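Local atomic coordinates of USG-1 protein homolog (Pseudomonas aeruginosa, PDB entry 2HJS), a protein that probably acts as an aspartate-semialdehyde dehydrogenase, binding NAD or a related cofactor and oxidising or reducing an aldehyde or oxo group. Residues V170-L173 against A174-T177. Numbering follows the deposited sequence.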
ATOM      1  N   VAL A 170     -10.066 -10.701 -11.361  1.00 52.81           N
ATOM      2  CA  VAL A 170      -9.744  -9.891 -12.544  1.00 52.23           C
ATOM      3  C   VAL A 170     -11.032  -9.423 -13.218  1.00 52.56           C
ATOM      4  O   VAL A 170     -11.170  -8.244 -13.537  1.00 52.36           O
ATOM      5  CB  VAL A 170      -8.854 -10.679 -13.549  1.00 52.44           C
ATOM      6  CG1 VAL A 170      -8.795 -10.003 -14.919  1.00 49.89           C
ATOM      7  CG2 VAL A 170      -7.468 -10.839 -12.970  1.00 52.28           C
ATOM      8  N   LYS A 171     -11.975 -10.348 -13.404  1.00 52.37           N
ATOM      9  CA  LYS A 171     -13.266 -10.031 -14.009  1.00 53.10           C
ATOM     10  C   LYS A 171     -14.101  -9.053 -13.183  1.00 51.97           C
ATOM     11  O   LYS A 171     -14.686  -8.137 -13.726  1.00 51.77           O
ATOM     12  CB  LYS A 171     -14.049 -11.314 -14.331  1.00 53.38           C
ATOM     13  CG  LYS A 171     -13.709 -11.862 -15.723  1.00 58.02           C
ATOM     14  CD  LYS A 171     -13.374 -13.367 -15.742  1.00 64.54           C
ATOM     15  CE  LYS A 171     -14.538 -14.245 -16.180  1.00 68.63           C
ATOM     16  NZ  LYS A 171     -15.549 -14.434 -15.090  1.00 71.88           N
ATOM     17  N   GLU A 172     -14.135  -9.259 -11.873  1.00 51.84           N
ATOM     18  CA  GLU A 172     -14.878  -8.401 -10.947  1.00 51.69           C
ATOM     19  C   GLU A 172     -14.372  -6.959 -11.008  1.00 50.79           C
ATOM     20  O   GLU A 172     -15.166  -6.015 -11.067  1.00 50.13           O
ATOM     21  CB  GLU A 172     -14.772  -8.966  -9.525  1.00 52.14           C
ATOM     22  CG  GLU A 172     -15.476  -8.157  -8.430  1.00 55.37           C
ATOM     23  CD  GLU A 172     -16.978  -8.347  -8.402  1.00 59.01           C
ATOM     24  OE1 GLU A 172     -17.492  -9.238  -9.118  1.00 63.41           O
ATOM     25  OE2 GLU A 172     -17.656  -7.608  -7.659  1.00 59.42           O
ATOM     26  N   LEU A 173     -13.054  -6.801 -11.022  1.00 49.79           N
ATOM     27  CA  LEU A 173     -12.456  -5.478 -11.062  1.00 49.82           C
ATOM     28  C   LEU A 173     -12.782  -4.749 -12.354  1.00 49.84           C
ATOM     29  O   LEU A 173     -13.230  -3.600 -12.319  1.00 49.58           O
ATOM     30  CB  LEU A 173     -10.938  -5.528 -10.840  1.00 49.13           C
ATOM     31  CG  LEU A 173     -10.254  -4.150 -10.847  1.00 49.19           C
ATOM     32  CD1 LEU A 173     -10.699  -3.262  -9.648  1.00 48.40           C
ATOM     33  CD2 LEU A 173      -8.758  -4.294 -10.882  1.00 47.67           C
ATOM     34  N   ALA A 174     -12.566  -5.420 -13.486  1.00 49.94           N
ATOM     35  CA  ALA A 174     -12.878  -4.836 -14.795  1.00 50.32           C
ATOM     36  C   ALA A 174     -14.357  -4.432 -14.902  1.00 50.58           C
ATOM     37  O   ALA A 174     -14.676  -3.359 -15.416  1.00 51.27           O
ATOM     38  CB  ALA A 174     -12.496  -5.812 -15.920  1.00 50.24           C
ATOM     39  N   ARG A 175     -15.249  -5.288 -14.404  1.00 50.66           N
ATOM     40  CA  ARG A 175     -16.698  -5.059 -14.490  1.00 51.30           C
ATOM     41  C   ARG A 175     -17.143  -3.886 -13.610  1.00 50.56           C
ATOM     42  O   ARG A 175     -17.871  -3.005 -14.063  1.00 49.94           O
ATOM     43  CB  ARG A 175     -17.475  -6.336 -14.138  1.00 50.78           C
ATOM     44  CG  ARG A 175     -18.965  -6.252 -14.428  1.00 52.59           C
ATOM     45  CD  ARG A 175     -19.736  -7.519 -14.004  1.00 53.51           C
ATOM     46  NE  ARG A 175     -19.372  -7.945 -12.655  1.00 58.59           N
ATOM     47  CZ  ARG A 175     -19.889  -7.445 -11.531  1.00 60.64           C
ATOM     48  NH1 ARG A 175     -20.818  -6.490 -11.575  1.00 59.35           N
ATOM     49  NH2 ARG A 175     -19.460  -7.900 -10.352  1.00 62.01           N
ATOM     50  N   GLN A 176     -16.690  -3.880 -12.356  1.00 50.82           N
ATOM     51  CA  GLN A 176     -16.978  -2.782 -11.432  1.00 50.46           C
ATOM     52  C   GLN A 176     -16.435  -1.465 -11.966  1.00 50.69           C
ATOM     53  O   GLN A 176     -17.116  -0.449 -11.884  1.00 50.45           O
ATOM     54  CB  GLN A 176     -16.376  -3.048 -10.051  1.00 50.13           C
ATOM     55  CG  GLN A 176     -17.119  -4.055  -9.196  1.00 49.33           C
ATOM     56  CD  GLN A 176     -16.800  -3.891  -7.716  1.00 49.67           C
ATOM     57  OE1 GLN A 176     -16.263  -2.861  -7.294  1.00 49.52           O
ATOM     58  NE2 GLN A 176     -17.134  -4.903  -6.916  1.00 49.67           N
ATOM     59  N   THR A 177     -15.215  -1.485 -12.508  1.00 51.17           N
ATOM     60  CA  THR A 177     -14.579  -0.261 -12.994  1.00 52.16           C
ATOM     61  C   THR A 177     -15.403   0.320 -14.137  1.00 53.30           C
ATOM     62  O   THR A 177     -15.654   1.528 -14.168  1.00 52.94           O
ATOM     63  CB  THR A 177     -13.095  -0.468 -13.412  1.00 52.33           C
ATOM     64  OG1 THR A 177     -12.342  -0.984 -12.305  1.00 52.70           O
ATOM     65  CG2 THR A 177     -12.465   0.849 -13.817  1.00 51.93           C
TER
HETATM   66  O   HOH W   1     -17.936 -10.157 -12.036  1.00 65.97           O
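Glu-172 grips two side chains of the next helical turn. Its OE1 forms a salt bridge with Arg-175 NH2 at 2.7 Å. OE1 sits at the guanidinium edge, close to its plane, but the carboxylate is turned 68° to it, and NH2 comes from above the carboxylate. Water 1 closes a ring, donating to Glu-172 OE1 (3.1 Å) and accepting from Arg-175 NE (2.7 Å). A bend at chi3 (47°) folds the arginine back toward the glutamate. Glu-172 OE2 takes a hydrogen bond from Gln-176 NE2 at 2.9 Å, from the anti side and somewhat out of the carboxylate plane. Leu-173 O accepts twice, from Thr-177 N (2.9 Å) and Thr-177 OG1 (2.8 Å), on opposite faces of the carbonyl plane. Regular i to i+4 backbone bonds underlie all this.

Glu-172 OE2 also accepts from Arg-189 N, Gln-176 OE1 from Ile-195 N and Ala-196 N, and Arg-175 NH1 makes a salt bridge to Glu-179 and a hydrogen bond to Glu-187 O, tying helix 167-181 to the loop that follows it. Leu-173 packs on Phe-197, and Thr-177 on Leu-181, of the second subunit, so this helix, which follows strand 151-160 in the dimerisation domain, helps form the dimer interface.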